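PDB 3FZ0: nucleoside hydrolase, putative, which belongs to the nucleoside hydrolase family and holds a calcium ion in a site that includes acidic side chains and a backbone carbonyl. Local coordinates for residues D19-M24 and R353-Y358; I23-T28 and P282-V287; G54-L59 and Q243-K248; Q130-G135 and L288-P293; F220-V225 and R252-T257. The protein carries 2 engineered substitutions. All coordinates share one frame; numbering follows the deposited sequence.

Contact 1 of 5, residues D19-M24 and R353-Y358; sequences DAIAIM and RDIVEY. With CA (calcium ion), chain G.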
# COMPACT_ATOMS: atom_id res chain seq x y z
N ASP B 19 0.08 -31.28 8.01
CA ASP B 19 -1.21 -31.28 8.71
C ASP B 19 -1.61 -32.69 9.20
O ASP B 19 -2.14 -32.85 10.31
CB ASP B 19 -2.32 -30.75 7.80
CG ASP B 19 -2.04 -29.35 7.31
OD1 ASP B 19 -1.26 -29.18 6.35
OD2 ASP B 19 -2.61 -28.38 7.86
N ALA B 20 -1.39 -33.70 8.37
CA ALA B 20 -1.72 -35.07 8.76
C ALA B 20 -0.88 -35.52 9.95
O ALA B 20 -1.44 -36.06 10.89
CB ALA B 20 -1.58 -36.04 7.59
N ILE B 21 0.45 -35.31 9.91
CA ILE B 21 1.33 -35.64 11.05
C ILE B 21 0.87 -34.88 12.31
O ILE B 21 0.84 -35.45 13.41
CB ILE B 21 2.84 -35.28 10.76
CG1 ILE B 21 3.37 -36.06 9.55
CG2 ILE B 21 3.73 -35.51 12.04
CD1 ILE B 21 3.33 -37.58 9.69
N ALA B 22 0.51 -33.61 12.16
CA ALA B 22 0.01 -32.82 13.30
C ALA B 22 -1.27 -33.40 13.94
O ALA B 22 -1.40 -33.49 15.17
CB ALA B 22 -0.21 -31.36 12.90
N ILE B 23 -2.22 -33.80 13.08
CA ILE B 23 -3.48 -34.37 13.58
C ILE B 23 -3.20 -35.74 14.22
O ILE B 23 -3.78 -36.06 15.26
CB ILE B 23 -4.57 -34.44 12.46
CG1 ILE B 23 -4.92 -33.01 11.99
CG2 ILE B 23 -5.81 -35.16 12.95
CD1 ILE B 23 -5.54 -32.90 10.60
N MET B 24 -2.28 -36.49 13.64
CA MET B 24 -1.82 -37.75 14.20
C MET B 24 -1.24 -37.53 15.59
O MET B 24 -1.48 -38.32 16.51
CB MET B 24 -0.82 -38.45 13.27
CG MET B 24 -1.42 -38.97 11.94
SD MET B 24 -0.20 -39.77 10.85
CE MET B 24 -0.36 -41.48 11.31
N ARG B 353 7.67 -40.06 17.69
CA ARG B 353 7.90 -41.45 18.06
C ARG B 353 6.59 -42.04 18.61
O ARG B 353 6.21 -43.16 18.26
CB ARG B 353 9.04 -41.57 19.09
CG ARG B 353 10.23 -42.48 18.67
CD ARG B 353 11.33 -42.68 19.78
NE ARG B 353 11.76 -41.41 20.40
CZ ARG B 353 12.84 -40.70 20.05
NH1 ARG B 353 13.68 -41.13 19.10
NH2 ARG B 353 13.09 -39.54 20.67
N ASP B 354 5.87 -41.27 19.41
CA ASP B 354 4.64 -41.74 20.03
C ASP B 354 3.52 -41.99 19.02
O ASP B 354 2.67 -42.88 19.26
CB ASP B 354 4.18 -40.82 21.17
CG ASP B 354 5.03 -40.98 22.41
OD1 ASP B 354 4.93 -40.11 23.30
OD2 ASP B 354 5.83 -41.95 22.52
N ILE B 355 3.53 -41.28 17.90
CA ILE B 355 2.57 -41.57 16.84
C ILE B 355 2.66 -43.04 16.38
O ILE B 355 1.63 -43.71 16.27
CB ILE B 355 2.73 -40.64 15.63
CG1 ILE B 355 2.46 -39.20 16.03
CG2 ILE B 355 1.82 -41.07 14.47
CD1 ILE B 355 2.86 -38.18 14.97
N VAL B 356 3.87 -43.53 16.11
CA VAL B 356 4.00 -44.86 15.49
C VAL B 356 3.85 -46.00 16.50
O VAL B 356 3.78 -47.19 16.12
CB VAL B 356 5.27 -44.99 14.60
CG1 VAL B 356 5.26 -43.96 13.49
CG2 VAL B 356 6.58 -44.88 15.43
N GLU B 357 3.80 -45.65 17.78
CA GLU B 357 3.72 -46.63 18.87
C GLU B 357 2.31 -46.67 19.50
O GLU B 357 2.05 -47.31 20.52
CB GLU B 357 4.76 -46.33 19.96
CG GLU B 357 6.22 -46.51 19.58
CD GLU B 357 7.13 -46.11 20.74
OE1 GLU B 357 6.61 -45.46 21.65
OE2 GLU B 357 8.33 -46.47 20.77
N TYR B 358 1.38 -45.96 18.88
CA TYR B 358 0.06 -45.79 19.46
C TYR B 358 -0.79 -47.07 19.37
O TYR B 358 -0.90 -47.69 18.30
CB TYR B 358 -0.65 -44.64 18.77
CG TYR B 358 -2.09 -44.39 19.19
CD1 TYR B 358 -2.38 -43.84 20.44
CD2 TYR B 358 -3.16 -44.68 18.34
CE1 TYR B 358 -3.68 -43.60 20.84
CE2 TYR B 358 -4.49 -44.45 18.73
CZ TYR B 358 -4.73 -43.89 19.99
OH TYR B 358 -6.04 -43.62 20.39
CA CA G . -1.05 -26.66 6.89
O HOH W 1 0.54 -25.17 7.60
O HOH W 2 -0.88 -24.71 5.03
O HOH W 3 0.86 -27.42 5.56
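The backbone carbonyl of Ile21 is the flat group nearest to Ile355, its O 3.7 Å from CD1 of Ile355; CG1 of Ile355 lies by the carbonyl of Met24. The CD1 methyl also meets CG2 of Ile21, the branch lying anti to the backbone N. Ile355 reaches both places because its two arms diverge: CG1 and CD1 run out extended to Ile21, while CG2 turns to Met24. There it lies 3.9 Å from the CE of Met24 and equally near its CB, the thioether bending at chi3 (94°) to bring CE back over the branch. Ile355 crosses both partners at about a right angle. Helix 17-27 follows the aspartate-rich loop characteristic of nucleoside hydrolases, and its first turn carries Asp19, which grips the calcium ion through both OD1 (2.6 Å) and OD2 (2.5 Å), beside Asp14. Thr13 and Gly16 hydrogen-bond the same carboxylate. Farther along the helix, Ile21 and Met24 also touch Ile246, which places helix 241-249 against the same face as the C-terminal helix.

Contact 2 of 5, residues I23-T28 and P282-V287; sequences IMLAMT and PDAVAV. With CA (calcium ion), chain G.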
# COMPACT_ATOMS: atom_id res chain seq x y z
N ILE B 23 -2.22 -33.80 13.08
CA ILE B 23 -3.48 -34.37 13.58
C ILE B 23 -3.20 -35.74 14.22
O ILE B 23 -3.78 -36.06 15.26
CB ILE B 23 -4.57 -34.44 12.46
CG1 ILE B 23 -4.92 -33.01 11.99
CG2 ILE B 23 -5.81 -35.16 12.95
CD1 ILE B 23 -5.54 -32.90 10.60
N MET B 24 -2.28 -36.49 13.64
CA MET B 24 -1.82 -37.75 14.20
C MET B 24 -1.24 -37.53 15.59
O MET B 24 -1.48 -38.32 16.51
CB MET B 24 -0.82 -38.45 13.27
CG MET B 24 -1.42 -38.97 11.94
SD MET B 24 -0.20 -39.77 10.85
CE MET B 24 -0.36 -41.48 11.31
N LEU B 25 -0.51 -36.44 15.75
CA LEU B 25 0.13 -36.15 17.02
C LEU B 25 -0.94 -35.82 18.06
O LEU B 25 -0.95 -36.41 19.17
CB LEU B 25 1.15 -35.02 16.86
CG LEU B 25 2.25 -34.76 17.89
CD1 LEU B 25 3.23 -33.75 17.32
CD2 LEU B 25 1.72 -34.26 19.17
N ALA B 26 -1.85 -34.90 17.73
CA ALA B 26 -3.02 -34.62 18.59
C ALA B 26 -3.80 -35.87 18.99
O ALA B 26 -4.21 -35.99 20.13
CB ALA B 26 -3.94 -33.64 17.92
N MET B 27 -3.99 -36.80 18.04
CA MET B 27 -4.82 -37.97 18.29
C MET B 27 -4.17 -39.09 19.05
O MET B 27 -4.85 -40.06 19.35
CB MET B 27 -5.38 -38.51 16.98
CG MET B 27 -6.57 -37.74 16.48
SD MET B 27 -7.12 -38.42 14.93
CE MET B 27 -5.55 -38.64 14.13
N THR B 28 -2.87 -39.00 19.34
CA THR B 28 -2.13 -40.12 19.95
C THR B 28 -1.50 -39.67 21.26
O THR B 28 -0.63 -40.29 21.80
CB THR B 28 -1.02 -40.66 19.03
OG1 THR B 28 -0.10 -39.61 18.66
CG2 THR B 28 -1.63 -41.32 17.80
N PRO B 282 6.20 -28.20 9.99
CA PRO B 282 5.70 -27.05 10.77
C PRO B 282 4.43 -27.28 11.57
O PRO B 282 4.40 -26.93 12.77
CB PRO B 282 5.52 -25.95 9.73
CG PRO B 282 6.58 -26.28 8.70
CD PRO B 282 6.47 -27.81 8.59
N ASP B 283 3.38 -27.81 10.94
CA ASP B 283 2.10 -27.99 11.67
C ASP B 283 2.22 -28.90 12.89
O ASP B 283 1.52 -28.70 13.87
CB ASP B 283 1.01 -28.50 10.75
CG ASP B 283 0.63 -27.49 9.70
OD1 ASP B 283 0.82 -26.28 9.94
OD2 ASP B 283 0.14 -27.89 8.62
N ALA B 284 3.12 -29.89 12.84
CA ALA B 284 3.29 -30.80 13.98
C ALA B 284 3.89 -30.05 15.16
O ALA B 284 3.54 -30.32 16.32
CB ALA B 284 4.15 -32.01 13.61
N VAL B 285 4.77 -29.09 14.86
CA VAL B 285 5.39 -28.28 15.91
C VAL B 285 4.31 -27.42 16.62
O VAL B 285 4.30 -27.27 17.85
CB VAL B 285 6.59 -27.43 15.35
CG1 VAL B 285 7.24 -26.55 16.43
CG2 VAL B 285 7.66 -28.32 14.75
N ALA B 286 3.38 -26.88 15.84
CA ALA B 286 2.32 -26.06 16.40
C ALA B 286 1.42 -26.90 17.32
O ALA B 286 1.12 -26.49 18.45
CB ALA B 286 1.51 -25.40 15.27
N VAL B 287 0.96 -28.07 16.84
CA VAL B 287 0.19 -28.99 17.70
C VAL B 287 0.95 -29.33 19.00
O VAL B 287 0.36 -29.33 20.08
CB VAL B 287 -0.30 -30.29 16.96
CG1 VAL B 287 -0.92 -31.27 17.92
CG2 VAL B 287 -1.32 -29.92 15.87
CA CA G . -1.05 -26.66 6.89
O HOH W 1 0.54 -25.17 7.60
O HOH W 2 -0.88 -24.71 5.03
O HOH W 3 0.86 -27.42 5.56
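Val287 is the chief bump of this interface. Its CG1 fits against the backbone of helix 17-27 at Ala26, 3.8 Å from the N of Ala26 and equally close to its CB, and the small alanine lets the branch come in that near. Leu25 forms the neighbouring ridge. With its CG anti to the backbone N (chi1 -162°), the leucine extends across to the other helix, where it forks: CD1 settles 3.6 Å from the O of Ala284 and 4.2 Å from the CB of Ala284, whereas CD2 rides along CG1 of Val287. The leucine and valine side chains run antiparallel alongside each other, each lying by the alanine of the facing helix. The helix axes approach to 9.0 Å and run nearly parallel, crossing at -27°, as two helices whose N-terminal ends converge on one metal site in this alpha/beta fold. At that end Asp283 binds the calcium ion through OD2 at 2.4 Å, while its OD1 accepts a hydrogen bond from a water that is itself a calcium ligand. The backbone N of Asp283 is hydrogen-bonded to Asp18. Near the far end of helix 17-27, Thr28 OG1 donates to the O of Met24 at 2.9 Å, tilted from the carbonyl plane.

Contact 3 of 5, residues G54-L59 and Q243-K248; sequences GKLLDL and QEFIEK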
# COMPACT_ATOMS: atom_id res chain seq x y z
N GLY B 54 -10.73 -37.54 5.46
CA GLY B 54 -11.46 -38.78 5.44
C GLY B 54 -10.56 -39.98 5.39
O GLY B 54 -10.81 -40.97 6.10
N LYS B 55 -9.51 -39.92 4.56
CA LYS B 55 -8.52 -41.03 4.48
C LYS B 55 -7.74 -41.14 5.77
O LYS B 55 -7.49 -42.26 6.23
CB LYS B 55 -7.58 -40.87 3.28
CG LYS B 55 -8.28 -40.95 1.92
CD LYS B 55 -7.42 -40.43 0.79
CE LYS B 55 -8.11 -40.66 -0.53
NZ LYS B 55 -7.22 -40.43 -1.68
N LEU B 56 -7.36 -40.00 6.37
CA LEU B 56 -6.67 -40.03 7.66
C LEU B 56 -7.55 -40.61 8.80
O LEU B 56 -7.07 -41.41 9.59
CB LEU B 56 -6.16 -38.64 8.03
CG LEU B 56 -5.51 -38.45 9.42
CD1 LEU B 56 -4.24 -39.30 9.56
CD2 LEU B 56 -5.19 -36.95 9.60
N LEU B 57 -8.83 -40.24 8.86
CA LEU B 57 -9.70 -40.80 9.90
C LEU B 57 -10.08 -42.28 9.69
O LEU B 57 -10.32 -43.00 10.67
CB LEU B 57 -10.94 -39.93 10.11
CG LEU B 57 -10.69 -38.46 10.45
CD1 LEU B 57 -11.99 -37.68 10.54
CD2 LEU B 57 -9.83 -38.27 11.71
N ASP B 58 -10.15 -42.73 8.43
CA ASP B 58 -10.25 -44.18 8.13
C ASP B 58 -9.15 -44.96 8.84
O ASP B 58 -9.44 -45.95 9.52
CB ASP B 58 -10.14 -44.44 6.62
CG ASP B 58 -11.40 -44.09 5.87
OD1 ASP B 58 -12.49 -43.98 6.50
OD2 ASP B 58 -11.31 -43.95 4.63
N LEU B 59 -7.91 -44.49 8.70
CA LEU B 59 -6.76 -45.11 9.33
C LEU B 59 -7.01 -45.38 10.82
O LEU B 59 -6.74 -46.45 11.31
CB LEU B 59 -5.53 -44.24 9.10
CG LEU B 59 -4.16 -44.85 9.43
CD1 LEU B 59 -3.88 -46.07 8.51
CD2 LEU B 59 -3.06 -43.82 9.33
N GLN B 243 3.10 -46.48 10.36
CA GLN B 243 4.34 -46.25 9.61
C GLN B 243 4.12 -46.36 8.10
O GLN B 243 4.60 -45.53 7.35
CB GLN B 243 5.43 -47.21 10.07
CG GLN B 243 5.74 -47.14 11.56
CD GLN B 243 6.55 -48.34 12.01
OE1 GLN B 243 6.16 -49.46 11.75
NE2 GLN B 243 7.70 -48.11 12.65
N GLU B 244 3.36 -47.36 7.68
CA GLU B 244 3.05 -47.55 6.25
C GLU B 244 2.40 -46.29 5.66
O GLU B 244 2.83 -45.79 4.62
CB GLU B 244 2.16 -48.76 6.03
CG GLU B 244 1.62 -48.84 4.62
CD GLU B 244 0.80 -50.07 4.38
OE1 GLU B 244 0.05 -50.06 3.39
OE2 GLU B 244 0.90 -51.06 5.16
N PHE B 245 1.40 -45.78 6.37
CA PHE B 245 0.70 -44.58 5.97
C PHE B 245 1.63 -43.36 5.91
O PHE B 245 1.59 -42.62 4.94
CB PHE B 245 -0.50 -44.33 6.91
CG PHE B 245 -1.28 -43.06 6.62
CD1 PHE B 245 -2.39 -43.09 5.80
CD2 PHE B 245 -0.91 -41.85 7.20
CE1 PHE B 245 -3.12 -41.92 5.55
CE2 PHE B 245 -1.63 -40.68 6.95
CZ PHE B 245 -2.73 -40.70 6.14
N ILE B 246 2.47 -43.17 6.93
CA ILE B 246 3.43 -42.07 6.93
C ILE B 246 4.40 -42.21 5.77
O ILE B 246 4.63 -41.25 5.06
CB ILE B 246 4.14 -41.86 8.32
CG1 ILE B 246 3.10 -41.49 9.40
CG2 ILE B 246 5.32 -40.81 8.22
CD1 ILE B 246 3.65 -41.42 10.81
N GLU B 247 4.92 -43.41 5.52
CA GLU B 247 5.80 -43.60 4.36
C GLU B 247 5.14 -43.19 3.04
O GLU B 247 5.79 -42.55 2.20
CB GLU B 247 6.39 -45.02 4.25
CG GLU B 247 7.54 -45.12 3.29
CD GLU B 247 8.07 -46.54 3.07
OE1 GLU B 247 9.16 -46.66 2.48
OE2 GLU B 247 7.43 -47.54 3.47
N LYS B 248 3.87 -43.54 2.87
CA LYS B 248 3.15 -43.21 1.64
C LYS B 248 2.83 -41.72 1.54
O LYS B 248 2.89 -41.13 0.46
CB LYS B 248 1.87 -44.04 1.53
CG LYS B 248 2.05 -45.50 1.08
CD LYS B 248 0.70 -46.18 1.17
CE LYS B 248 0.78 -47.65 0.95
NZ LYS B 248 -0.59 -48.19 1.07
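Phe245 and Leu59 make the aromatic part of this contact, a CH-pi interaction. The CD2 methyl of Leu59 lies over one face of the phenylalanine ring, 3.7 Å from its centroid and 26° off the normal; it is displaced toward the root of the ring, reaching 3.3 Å from CG of Phe245. The second interaction is plain apolar packing: CD1 of Leu56, one turn earlier, approaches CE2 of Phe245 obliquely at 3.9 Å, the two side chains crossing at about a right angle. Phe245 spans the gap with its ring carried anti to the backbone N (chi1 178°), and Phe96 stacks on the same ring. Within helix 241-249, Lys248 NZ and Glu244 OE1 pair at 3.0 Å as an i to i+4 salt bridge using the anti lone pair of the carboxylate oxygen. The helices run antiparallel, 160° between directions, with axes 11.8 Å apart at closest. Between these segments the attraction is probably mainly dispersion and CH-pi, with a weak hydrogen bond from Lys241 to the O of Leu59 beside it.

Contact 4 of 5, residues Q130-G135 and L288-P293; sequences QLVALG and LVAIRP. With CA (calcium ion), chain G.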
# COMPACT_ATOMS: atom_id res chain seq x y z
N GLN B 130 -9.17 -25.75 23.08
CA GLN B 130 -8.12 -25.03 22.34
C GLN B 130 -8.38 -25.13 20.84
O GLN B 130 -8.91 -26.15 20.34
CB GLN B 130 -6.74 -25.63 22.65
CG GLN B 130 -6.31 -25.45 24.07
CD GLN B 130 -4.94 -26.03 24.34
OE1 GLN B 130 -4.77 -27.24 24.49
NE2 GLN B 130 -3.94 -25.16 24.43
N LEU B 131 -8.04 -24.06 20.12
CA LEU B 131 -8.17 -24.04 18.69
C LEU B 131 -6.75 -23.99 18.20
O LEU B 131 -5.99 -23.12 18.62
CB LEU B 131 -8.93 -22.80 18.23
CG LEU B 131 -9.49 -22.68 16.79
CD1 LEU B 131 -10.22 -21.38 16.66
CD2 LEU B 131 -8.44 -22.73 15.73
N VAL B 132 -6.37 -24.94 17.35
CA VAL B 132 -5.08 -24.92 16.71
C VAL B 132 -5.31 -24.76 15.22
O VAL B 132 -6.02 -25.56 14.63
CB VAL B 132 -4.34 -26.22 16.96
CG1 VAL B 132 -2.89 -26.14 16.39
CG2 VAL B 132 -4.36 -26.51 18.46
N ALA B 133 -4.71 -23.74 14.61
CA ALA B 133 -4.97 -23.40 13.21
C ALA B 133 -3.74 -23.74 12.41
O ALA B 133 -2.66 -23.18 12.66
CB ALA B 133 -5.26 -21.88 13.07
N LEU B 134 -3.90 -24.61 11.42
CA LEU B 134 -2.77 -25.09 10.64
C LEU B 134 -2.81 -24.67 9.18
O LEU B 134 -2.10 -25.25 8.34
CB LEU B 134 -2.69 -26.61 10.73
CG LEU B 134 -2.73 -27.22 12.14
CD1 LEU B 134 -2.71 -28.75 12.08
CD2 LEU B 134 -1.58 -26.68 13.01
N GLY B 135 -3.63 -23.68 8.86
CA GLY B 135 -3.69 -23.19 7.50
C GLY B 135 -3.97 -21.71 7.46
O GLY B 135 -3.76 -21.00 8.46
N LEU B 288 2.26 -29.58 18.90
CA LEU B 288 3.04 -29.83 20.10
C LEU B 288 3.02 -28.65 21.09
O LEU B 288 2.88 -28.84 22.32
CB LEU B 288 4.48 -30.17 19.73
CG LEU B 288 5.39 -30.49 20.91
CD1 LEU B 288 5.09 -31.88 21.38
CD2 LEU B 288 6.82 -30.37 20.45
N VAL B 289 3.13 -27.43 20.56
CA VAL B 289 3.11 -26.25 21.41
C VAL B 289 1.78 -26.16 22.15
O VAL B 289 1.76 -25.82 23.32
CB VAL B 289 3.44 -24.97 20.61
CG1 VAL B 289 3.08 -23.70 21.39
CG2 VAL B 289 4.93 -24.95 20.27
N ALA B 290 0.68 -26.46 21.46
CA ALA B 290 -0.66 -26.37 22.04
C ALA B 290 -0.86 -27.33 23.17
O ALA B 290 -1.46 -26.99 24.17
CB ALA B 290 -1.71 -26.65 20.99
N ILE B 291 -0.39 -28.54 23.01
CA ILE B 291 -0.72 -29.55 24.01
C ILE B 291 0.38 -29.82 25.05
O ILE B 291 0.08 -30.29 26.13
CB ILE B 291 -1.33 -30.83 23.39
CG1 ILE B 291 -0.37 -31.54 22.47
CG2 ILE B 291 -2.53 -30.44 22.56
CD1 ILE B 291 -1.12 -32.46 21.44
N ARG B 292 1.64 -29.49 24.71
CA ARG B 292 2.72 -29.60 25.67
C ARG B 292 3.42 -28.27 25.80
O ARG B 292 4.47 -28.07 25.20
CB ARG B 292 3.72 -30.69 25.28
CG ARG B 292 3.10 -32.05 25.02
CD ARG B 292 4.12 -33.14 25.24
NE ARG B 292 4.12 -33.59 26.62
CZ ARG B 292 5.19 -34.03 27.28
NH1 ARG B 292 6.38 -34.08 26.69
NH2 ARG B 292 5.08 -34.43 28.55
N PRO B 293 2.84 -27.34 26.60
CA PRO B 293 3.36 -25.97 26.68
C PRO B 293 4.80 -25.91 27.19
O PRO B 293 5.50 -24.93 26.96
CB PRO B 293 2.42 -25.29 27.70
CG PRO B 293 1.86 -26.45 28.53
CD PRO B 293 1.68 -27.55 27.50
CA CA G . -1.05 -26.66 6.89
O HOH W 1 0.54 -25.17 7.60
O HOH W 2 -0.88 -24.71 5.03
O HOH W 3 0.86 -27.42 5.56
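Strand 127-133, in the parallel part of the central sheet between strands 6-13 and 162-165, meets the last turn of helix 282-291 where Gln130 and Val132 face Ala290. This is strand-to-helix packing of an alpha/beta fold: alternate residues of the strand point at the helix, and Leu131 between them points the other way. Val132 contributes an apolar touch, its CG2 standing 3.7 Å from CB of Ala290, which is small enough to let the sheet come close. Gln130 adds the polar link. Its CG lies beside the backbone N (chi1 -65°) and the chain beyond is extended, so the amide arrives at the helix end, where NE2 donates to the O of Ala290 at 3.1 Å. The bond is bent, with an N-H...O angle of 146°, and its donor is tilted 28° from the carbonyl plane. NE2 also donates to the O of Pro160. Just beyond the strand, the O of Leu134 binds the calcium ion at 2.3 Å, so the same segment that packs on the helix supplies a metal ligand. OE1 of Gln130 comes within 3.3 Å of the O of Ala290, two acceptors side by side; a hydrogen bond from Arg7 to OE1 probably offsets that. The buried amide is thus gripped at both its ends, and the nearby guanidinium would be expected to polarise it and make its NE2 a better donor.

Contact 5 of 5, residues F220-V225 and R252-T257; sequences FYDKLV and RLEAFT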
# COMPACT_ATOMS: atom_id res chain seq x y z
N PHE B 220 16.30 -39.97 11.24
CA PHE B 220 15.26 -40.20 12.22
C PHE B 220 14.01 -40.73 11.49
O PHE B 220 13.45 -41.78 11.89
CB PHE B 220 14.93 -38.93 13.00
CG PHE B 220 13.79 -39.07 13.96
CD1 PHE B 220 14.02 -39.51 15.27
CD2 PHE B 220 12.48 -38.77 13.57
CE1 PHE B 220 12.96 -39.64 16.17
CE2 PHE B 220 11.40 -38.91 14.47
CZ PHE B 220 11.64 -39.32 15.76
N TYR B 221 13.60 -40.02 10.43
CA TYR B 221 12.47 -40.44 9.60
C TYR B 221 12.58 -41.91 9.19
O TYR B 221 11.61 -42.66 9.30
CB TYR B 221 12.36 -39.57 8.34
CG TYR B 221 11.24 -40.00 7.44
CD1 TYR B 221 9.90 -39.69 7.76
CD2 TYR B 221 11.49 -40.72 6.26
CE1 TYR B 221 8.86 -40.08 6.91
CE2 TYR B 221 10.47 -41.10 5.42
CZ TYR B 221 9.15 -40.78 5.75
OH TYR B 221 8.10 -41.16 4.91
N ASP B 222 13.76 -42.32 8.74
CA ASP B 222 13.95 -43.69 8.28
C ASP B 222 13.58 -44.67 9.40
O ASP B 222 12.98 -45.70 9.12
CB ASP B 222 15.37 -43.92 7.76
CG ASP B 222 15.59 -43.35 6.35
OD1 ASP B 222 14.61 -42.87 5.75
OD2 ASP B 222 16.73 -43.39 5.84
N LYS B 223 13.94 -44.34 10.64
CA LYS B 223 13.65 -45.18 11.79
C LYS B 223 12.17 -45.11 12.17
O LYS B 223 11.57 -46.10 12.53
CB LYS B 223 14.51 -44.81 12.98
CG LYS B 223 15.90 -45.40 12.96
CD LYS B 223 16.84 -44.61 13.87
CE LYS B 223 18.22 -45.28 13.97
NZ LYS B 223 19.18 -44.47 14.79
N LEU B 224 11.59 -43.92 12.04
CA LEU B 224 10.17 -43.71 12.27
C LEU B 224 9.33 -44.73 11.49
O LEU B 224 8.41 -45.34 12.04
CB LEU B 224 9.80 -42.25 11.92
CG LEU B 224 8.46 -41.67 12.42
CD1 LEU B 224 8.48 -41.58 13.94
CD2 LEU B 224 8.05 -40.35 11.76
N VAL B 225 9.65 -44.94 10.21
CA VAL B 225 8.81 -45.74 9.32
C VAL B 225 9.29 -47.18 9.13
O VAL B 225 8.83 -47.88 8.21
CB VAL B 225 8.59 -45.05 7.92
CG1 VAL B 225 7.75 -43.84 8.05
CG2 VAL B 225 9.89 -44.73 7.23
N ARG B 252 6.37 -38.26 -1.92
CA ARG B 252 6.66 -37.21 -2.91
C ARG B 252 7.59 -36.18 -2.30
O ARG B 252 8.65 -35.92 -2.86
CB ARG B 252 5.36 -36.56 -3.43
CG ARG B 252 4.29 -37.56 -3.87
CD ARG B 252 4.80 -38.50 -4.98
NE ARG B 252 3.94 -39.67 -5.09
CZ ARG B 252 3.93 -40.51 -6.12
NH1 ARG B 252 4.73 -40.32 -7.16
NH2 ARG B 252 3.10 -41.56 -6.12
N LEU B 253 7.21 -35.61 -1.15
CA LEU B 253 8.06 -34.71 -0.40
C LEU B 253 9.48 -35.27 -0.32
O LEU B 253 10.45 -34.57 -0.63
CB LEU B 253 7.54 -34.47 1.01
CG LEU B 253 8.36 -33.41 1.76
CD1 LEU B 253 8.17 -32.06 1.08
CD2 LEU B 253 7.99 -33.27 3.24
N GLU B 254 9.59 -36.54 0.08
CA GLU B 254 10.89 -37.21 0.16
C GLU B 254 11.65 -37.17 -1.20
O GLU B 254 12.84 -36.83 -1.23
CB GLU B 254 10.76 -38.64 0.69
CG GLU B 254 12.09 -39.24 1.13
CD GLU B 254 12.02 -40.74 1.43
OE1 GLU B 254 12.97 -41.28 2.03
OE2 GLU B 254 11.02 -41.39 1.05
N ALA B 255 10.98 -37.48 -2.30
CA ALA B 255 11.66 -37.47 -3.61
C ALA B 255 12.03 -36.06 -4.06
O ALA B 255 13.01 -35.86 -4.74
CB ALA B 255 10.82 -38.17 -4.68
N PHE B 256 11.25 -35.08 -3.64
CA PHE B 256 11.48 -33.71 -4.07
C PHE B 256 12.61 -33.06 -3.29
O PHE B 256 13.39 -32.29 -3.87
CB PHE B 256 10.20 -32.86 -3.90
CG PHE B 256 9.14 -33.11 -4.97
CD1 PHE B 256 7.78 -33.18 -4.61
CD2 PHE B 256 9.50 -33.25 -6.32
CE1 PHE B 256 6.78 -33.39 -5.58
CE2 PHE B 256 8.51 -33.48 -7.32
CZ PHE B 256 7.14 -33.55 -6.94
N THR B 257 12.72 -33.35 -1.99
CA THR B 257 13.63 -32.57 -1.14
C THR B 257 14.80 -33.38 -0.61
O THR B 257 15.88 -32.84 -0.38
CB THR B 257 12.90 -31.86 0.01
OG1 THR B 257 12.36 -32.83 0.91
CG2 THR B 257 11.76 -30.99 -0.53
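Tyr221 and Glu254 face each other across a shallow junction of two short helices, with their CA atoms 10.1 Å apart. The denser side is the tyrosine. Its ring swings out with CG anti to the backbone N (chi1 178°), CG2 of Val225 lies 4.1 Å above one face and offset toward the rim, and Trp218 packs against the ring edge-to-face. Toward the other helix, CE2 of Tyr221 comes obliquely to within 4.2 Å of Glu254 OE1, a loose approach of carbon to carboxylate. Looser still is the acidic side, where OD1 of Asp222 stands 4.4 Å from OE1 of Glu254, two like charges without direct bonding. Basic residues settle that pairing: Arg227 and Arg258 each make salt bridges to both carboxylates. The last three residues of helix 251-257 are exposed, and its end is tied back by Thr257, whose OG1 donates at 3.0 Å to the O of Leu253 from above the carbonyl plane while its backbone N bonds to the same oxygen. This joins helix 218-224 to helix 251-257 at the periphery of the fold, far from the centre of the chain. Because the carboxylates share two guanidinium groups, their mutual repulsion is probably well compensated; between these two segments attraction probably runs largely through the arginines, while Trp218 of helix 218-224 also packs on Glu254 and Thr257.

Starting from the N terminus, helix 17-27 opens both contact 1 and contact 2, which share Ile23 and Met24. Contact 1 closes the longest loop, at the C-terminal helix, and the other loops lie within its span. Contact 2 closes earlier, on helix 282-291, and encloses contacts 3 and 5. Contact 4 begins at the strand 127-133 and ends farther along that same helix, so it crosses contact 2 and contact 3 while holding contact 5 within it. Contacts 3 and 5 also cross, through the consecutive helices 241-249 and 251-257. Contacts 1, 2 and 4 converge on the calcium ion, whereas 3 and 5 tie outer helices together.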